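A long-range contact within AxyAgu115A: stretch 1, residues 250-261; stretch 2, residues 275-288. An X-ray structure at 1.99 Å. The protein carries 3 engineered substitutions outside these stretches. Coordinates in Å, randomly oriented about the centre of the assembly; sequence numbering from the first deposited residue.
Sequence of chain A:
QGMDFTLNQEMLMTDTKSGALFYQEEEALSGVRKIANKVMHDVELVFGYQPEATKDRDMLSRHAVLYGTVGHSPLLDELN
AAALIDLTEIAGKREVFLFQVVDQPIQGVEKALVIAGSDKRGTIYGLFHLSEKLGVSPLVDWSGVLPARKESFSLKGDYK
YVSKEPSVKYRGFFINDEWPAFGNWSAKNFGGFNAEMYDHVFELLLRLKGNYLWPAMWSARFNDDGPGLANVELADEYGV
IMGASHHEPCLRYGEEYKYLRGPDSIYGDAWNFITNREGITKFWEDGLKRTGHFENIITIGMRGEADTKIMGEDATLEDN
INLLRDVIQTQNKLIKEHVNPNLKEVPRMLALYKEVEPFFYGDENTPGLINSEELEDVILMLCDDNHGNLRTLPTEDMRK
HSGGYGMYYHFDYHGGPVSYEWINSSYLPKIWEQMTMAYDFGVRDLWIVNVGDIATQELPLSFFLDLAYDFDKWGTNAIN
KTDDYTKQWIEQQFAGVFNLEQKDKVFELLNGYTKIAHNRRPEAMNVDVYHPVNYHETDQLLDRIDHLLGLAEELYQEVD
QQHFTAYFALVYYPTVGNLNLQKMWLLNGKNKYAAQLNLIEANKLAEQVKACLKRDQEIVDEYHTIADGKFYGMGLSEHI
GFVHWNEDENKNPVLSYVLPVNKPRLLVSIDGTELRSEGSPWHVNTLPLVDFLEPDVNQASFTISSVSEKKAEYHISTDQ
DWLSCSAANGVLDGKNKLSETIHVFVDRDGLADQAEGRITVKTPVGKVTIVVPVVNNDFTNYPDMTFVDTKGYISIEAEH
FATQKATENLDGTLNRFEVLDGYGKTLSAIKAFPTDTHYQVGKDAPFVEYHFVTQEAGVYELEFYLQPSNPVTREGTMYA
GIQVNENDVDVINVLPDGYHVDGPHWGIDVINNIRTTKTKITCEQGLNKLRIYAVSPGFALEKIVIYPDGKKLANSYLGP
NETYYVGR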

# COMPACT_ATOMS: atom_id res chain seq x y z
N CYS A 250 -5.83 48.39 16.23
CA CYS A 250 -5.43 49.75 16.57
C CYS A 250 -4.28 50.23 15.69
O CYS A 250 -3.37 50.92 16.16
CB CYS A 250 -5.03 49.85 18.04
SG CYS A 250 -6.50 49.86 19.05
N LEU A 251 -4.33 49.85 14.42
CA LEU A 251 -3.45 50.36 13.36
C LEU A 251 -1.99 49.91 13.53
O LEU A 251 -1.05 50.58 13.08
CB LEU A 251 -3.54 51.89 13.26
CG LEU A 251 -4.97 52.42 13.07
CD1 LEU A 251 -4.97 53.96 13.06
CD2 LEU A 251 -5.64 51.84 11.77
N ARG A 252 -1.82 48.75 14.16
CA ARG A 252 -0.52 48.13 14.39
C ARG A 252 -0.45 46.84 13.59
O ARG A 252 -1.16 45.88 13.93
CB ARG A 252 -0.35 47.82 15.88
CG ARG A 252 -0.17 49.09 16.71
CD ARG A 252 1.15 49.76 16.37
NE ARG A 252 1.61 50.55 17.51
CZ ARG A 252 2.73 51.28 17.52
NH1 ARG A 252 3.53 51.33 16.46
NH2 ARG A 252 3.06 51.96 18.62
N TYR A 253 0.42 46.78 12.58
CA TYR A 253 0.52 45.51 11.85
C TYR A 253 1.33 44.50 12.65
O TYR A 253 2.08 44.85 13.56
CB TYR A 253 1.12 45.72 10.46
CG TYR A 253 0.13 46.48 9.60
CD1 TYR A 253 -0.95 45.82 9.00
CD2 TYR A 253 0.22 47.88 9.48
CE1 TYR A 253 -1.89 46.52 8.26
CE2 TYR A 253 -0.71 48.57 8.73
CZ TYR A 253 -1.76 47.88 8.12
OH TYR A 253 -2.70 48.57 7.38
N GLY A 254 1.23 43.22 12.23
CA GLY A 254 1.60 42.11 13.10
C GLY A 254 3.07 42.07 13.48
O GLY A 254 3.42 41.50 14.52
N GLU A 255 3.95 42.65 12.67
CA GLU A 255 5.38 42.59 13.00
C GLU A 255 5.86 43.80 13.83
O GLU A 255 7.01 43.78 14.32
CB GLU A 255 6.21 42.49 11.72
CG GLU A 255 6.03 41.17 10.97
CD GLU A 255 6.79 40.02 11.61
OE1 GLU A 255 6.23 39.32 12.49
OE2 GLU A 255 7.96 39.81 11.22
N GLU A 256 5.03 44.84 14.01
CA GLU A 256 5.49 46.04 14.71
C GLU A 256 5.95 45.72 16.13
O GLU A 256 7.01 46.16 16.56
CB GLU A 256 4.41 47.12 14.73
CG GLU A 256 4.10 47.65 13.31
CD GLU A 256 3.27 48.95 13.28
OE1 GLU A 256 3.59 49.90 14.04
OE2 GLU A 256 2.31 49.01 12.46
N TYR A 257 5.15 44.92 16.87
CA TYR A 257 5.44 44.72 18.29
C TYR A 257 6.78 44.03 18.49
O TYR A 257 7.49 44.29 19.48
CB TYR A 257 4.31 43.95 18.97
CG TYR A 257 4.44 43.91 20.51
CD1 TYR A 257 4.56 42.71 21.18
CD2 TYR A 257 4.42 45.08 21.26
CE1 TYR A 257 4.67 42.66 22.56
CE2 TYR A 257 4.55 45.05 22.66
CZ TYR A 257 4.67 43.84 23.31
OH TYR A 257 4.79 43.78 24.68
N LYS A 258 7.15 43.17 17.55
CA LYS A 258 8.41 42.45 17.67
C LYS A 258 9.61 43.39 17.80
O LYS A 258 10.58 43.05 18.49
CB LYS A 258 8.60 41.52 16.47
CG LYS A 258 9.67 40.49 16.67
CD LYS A 258 10.03 39.75 15.39
CE LYS A 258 9.86 40.60 14.14
NZ LYS A 258 10.37 39.90 12.93
N TYR A 259 9.58 44.55 17.15
CA TYR A 259 10.71 45.48 17.17
C TYR A 259 10.62 46.51 18.29
O TYR A 259 11.63 47.14 18.62
CB TYR A 259 10.81 46.25 15.85
CG TYR A 259 11.04 45.40 14.61
CD1 TYR A 259 12.33 45.22 14.10
CD2 TYR A 259 9.98 44.80 13.95
CE1 TYR A 259 12.55 44.45 12.96
CE2 TYR A 259 10.19 44.01 12.82
CZ TYR A 259 11.47 43.85 12.33
OH TYR A 259 11.70 43.08 11.20
N LEU A 260 9.43 46.73 18.86
CA LEU A 260 9.21 47.75 19.87
C LEU A 260 9.13 47.18 21.28
O LEU A 260 9.18 47.96 22.25
CB LEU A 260 7.91 48.52 19.55
CG LEU A 260 7.89 49.22 18.20
CD1 LEU A 260 6.54 49.84 17.89
CD2 LEU A 260 8.96 50.25 18.06
N ARG A 261 9.01 45.86 21.44
CA ARG A 261 8.85 45.26 22.76
C ARG A 261 10.21 45.08 23.43
O ARG A 261 11.27 45.15 22.81
CB ARG A 261 8.15 43.90 22.64
CG ARG A 261 9.03 42.84 21.99
CD ARG A 261 8.26 41.54 21.72
NE ARG A 261 8.04 40.82 22.96
CZ ARG A 261 7.12 39.86 23.10
NH1 ARG A 261 6.35 39.50 22.07
NH2 ARG A 261 6.98 39.26 24.28
N THR A 275 -1.31 40.47 31.78
CA THR A 275 -0.06 40.67 32.52
C THR A 275 0.71 41.91 32.07
O THR A 275 1.55 42.41 32.83
CB THR A 275 0.84 39.43 32.41
OG1 THR A 275 1.28 39.28 31.05
CG2 THR A 275 0.10 38.16 32.84
N ASN A 276 0.46 42.41 30.87
CA ASN A 276 1.14 43.60 30.35
C ASN A 276 0.07 44.60 29.87
O ASN A 276 0.06 45.05 28.73
CB ASN A 276 2.13 43.19 29.25
CG ASN A 276 2.81 44.38 28.57
OD1 ASN A 276 3.05 45.42 29.20
ND2 ASN A 276 3.09 44.25 27.28
N ARG A 277 -0.85 44.95 30.78
CA ARG A 277 -1.95 45.81 30.38
C ARG A 277 -1.46 47.17 29.89
O ARG A 277 -1.79 47.60 28.79
CB ARG A 277 -2.93 46.00 31.53
CG ARG A 277 -4.02 47.00 31.21
CD ARG A 277 -5.18 46.81 32.14
NE ARG A 277 -6.36 47.50 31.65
CZ ARG A 277 -7.58 46.99 31.73
NH1 ARG A 277 -7.75 45.79 32.27
NH2 ARG A 277 -8.61 47.68 31.26
N GLU A 278 -0.62 47.84 30.69
CA GLU A 278 -0.22 49.21 30.37
C GLU A 278 0.68 49.27 29.14
O GLU A 278 0.58 50.21 28.33
CB GLU A 278 0.48 49.85 31.58
CG GLU A 278 -0.22 49.56 32.89
CD GLU A 278 0.50 48.49 33.72
OE1 GLU A 278 0.44 47.30 33.33
OE2 GLU A 278 1.12 48.85 34.76
N GLY A 279 1.58 48.30 28.98
CA GLY A 279 2.41 48.26 27.79
C GLY A 279 1.59 48.12 26.51
O GLY A 279 1.82 48.85 25.53
N ILE A 280 0.63 47.19 26.51
CA ILE A 280 -0.19 46.97 25.32
C ILE A 280 -1.07 48.18 25.04
O ILE A 280 -1.28 48.55 23.89
CB ILE A 280 -1.03 45.69 25.44
CG1 ILE A 280 -0.13 44.48 25.62
CG2 ILE A 280 -1.86 45.49 24.17
CD1 ILE A 280 0.80 44.27 24.41
N THR A 281 -1.55 48.85 26.09
CA THR A 281 -2.39 50.03 25.92
C THR A 281 -1.61 51.19 25.30
O THR A 281 -2.12 51.87 24.40
CB THR A 281 -2.95 50.45 27.28
OG1 THR A 281 -3.84 49.44 27.74
CG2 THR A 281 -3.67 51.78 27.19
N LYS A 282 -0.39 51.45 25.79
CA LYS A 282 0.43 52.50 25.20
C LYS A 282 0.89 52.12 23.80
O LYS A 282 1.03 52.99 22.94
CB LYS A 282 1.64 52.82 26.13
CG LYS A 282 2.48 54.02 25.65
CD LYS A 282 2.00 55.36 26.22
CE LYS A 282 3.05 56.47 26.07
NZ LYS A 282 3.52 57.00 27.38
N PHE A 283 1.03 50.83 23.54
CA PHE A 283 1.31 50.38 22.18
C PHE A 283 0.18 50.77 21.23
O PHE A 283 0.44 51.36 20.17
CB PHE A 283 1.56 48.86 22.21
CG PHE A 283 1.91 48.27 20.87
CD1 PHE A 283 3.09 48.62 20.22
CD2 PHE A 283 1.09 47.31 20.30
CE1 PHE A 283 3.41 48.02 18.96
CE2 PHE A 283 1.38 46.72 19.05
CZ PHE A 283 2.56 47.07 18.39
N TRP A 284 -1.08 50.49 21.61
CA TRP A 284 -2.23 50.84 20.79
C TRP A 284 -2.41 52.35 20.69
O TRP A 284 -2.77 52.88 19.62
CB TRP A 284 -3.49 50.18 21.36
CG TRP A 284 -3.51 48.68 21.17
CD1 TRP A 284 -2.87 47.98 20.19
CD2 TRP A 284 -4.20 47.71 21.97
NE1 TRP A 284 -3.13 46.63 20.33
CE2 TRP A 284 -3.95 46.45 21.41
CE3 TRP A 284 -5.04 47.80 23.07
CZ2 TRP A 284 -4.47 45.27 21.95
CZ3 TRP A 284 -5.58 46.61 23.60
CH2 TRP A 284 -5.28 45.37 23.04
N GLU A 285 -2.16 53.07 21.78
CA GLU A 285 -2.21 54.53 21.77
C GLU A 285 -1.19 55.13 20.79
O GLU A 285 -1.52 56.03 20.01
CB GLU A 285 -1.94 55.07 23.18
CG GLU A 285 -1.94 56.57 23.22
CD GLU A 285 -1.40 57.14 24.55
OE1 GLU A 285 -1.18 56.36 25.50
OE2 GLU A 285 -1.17 58.37 24.62
N ASP A 286 0.07 54.68 20.84
CA ASP A 286 1.06 55.22 19.91
C ASP A 286 0.75 54.83 18.47
O ASP A 286 1.02 55.61 17.54
CB ASP A 286 2.46 54.77 20.34
CG ASP A 286 2.97 55.59 21.56
OD1 ASP A 286 2.17 56.40 22.07
OD2 ASP A 286 4.15 55.44 21.99
N GLY A 287 0.15 53.66 18.26
CA GLY A 287 -0.29 53.30 16.92
C GLY A 287 -1.39 54.22 16.40
O GLY A 287 -1.38 54.63 15.22
N LEU A 288 -2.37 54.52 17.24
CA LEU A 288 -3.46 55.39 16.81
C LEU A 288 -2.98 56.82 16.58
O LEU A 288 -3.45 57.50 15.66
CB LEU A 288 -4.59 55.36 17.84
CG LEU A 288 -5.25 54.00 18.07
CD1 LEU A 288 -6.07 54.04 19.35
CD2 LEU A 288 -6.12 53.58 16.86
O HOH W 1 0.04 52.95 13.26

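Stretch 2 enters through Thr275 and Asn276 and then runs as a helix from Arg277 to Leu288, which continues later in the chain; stretch 1 begins as a loop, with Cys250 and Leu251 at positive phi, and winds into a short helix that ends at Leu260. The axes of the two helices approach no closer than 12.1 Å, at 116° between their N-to-C directions, so bulky side chains fill the space between them. The loop comes much nearer: Cys250 CA lies 5.4 Å from Trp284 CA, and Leu251 CA 5.6 Å from Gly287 CA. Gly287 permits this approach, since a CB there would fall 2.8 Å from Arg252 NE and 2.9 Å from Cys250 O. At the start of the long helix, Asn276 is the N-cap, its OD1 accepting a weak bond from Gly279 N at 3.2 Å.

Arg252 and Phe283 form the centre of the contact. Arg252 NE and NH2 both donate to Phe283 O, at 3.0 and 3.1 Å, although this carbonyl also accepts the helical bond from Gly287 N at 3.0 Å. The same guanidinium lies flat on the Phe283 ring, centres 4.2 Å apart and planes at 9°, while Gly287 N and Asp286 C lie over its other face. Its remaining nitrogen is used within stretch 1, where Arg252 NH1 makes a salt bridge to Glu256 OE1 at 2.8 Å; Glu256 OE2 in turn accepts from Tyr253 N at 2.9 Å. A long, planar, charged side chain can thus be buried with each of its three nitrogens in a hydrogen bond and both faces of its flat surface packed.

Phe283 is enclosed by stretch 1. Opposite Arg252, Tyr257 presents its edge to the other face of the phenyl ring, centroids 5.0 Å apart and planes at 66°, and Tyr257 CB reaches Phe283 CZ at 3.6 Å. Leu260 CD1 meets the ring edge at Phe283 CE1, 3.8 Å away. Farther along, Tyr257 CZ packs 4.0 Å from Ile280 CD1; its hydroxyl is hydrogen-bonded elsewhere in the structure.

At the other end of the contact, the small side chain of Cys250 fits against Trp284, with CB 3.6 Å from Trp284 CD1 and SG 4.3 Å from the centroid of the five-membered ring, approached obliquely. Leu288 CD2 completes this apolar patch, 4.1 Å from Cys250 CB and 4.0 Å from Leu251 CD1. One water bridges the backbones, donating to Leu251 O at 2.6 Å and Gly287 O at 2.9 Å. Altogether 635 Å² is buried, summed over both sides.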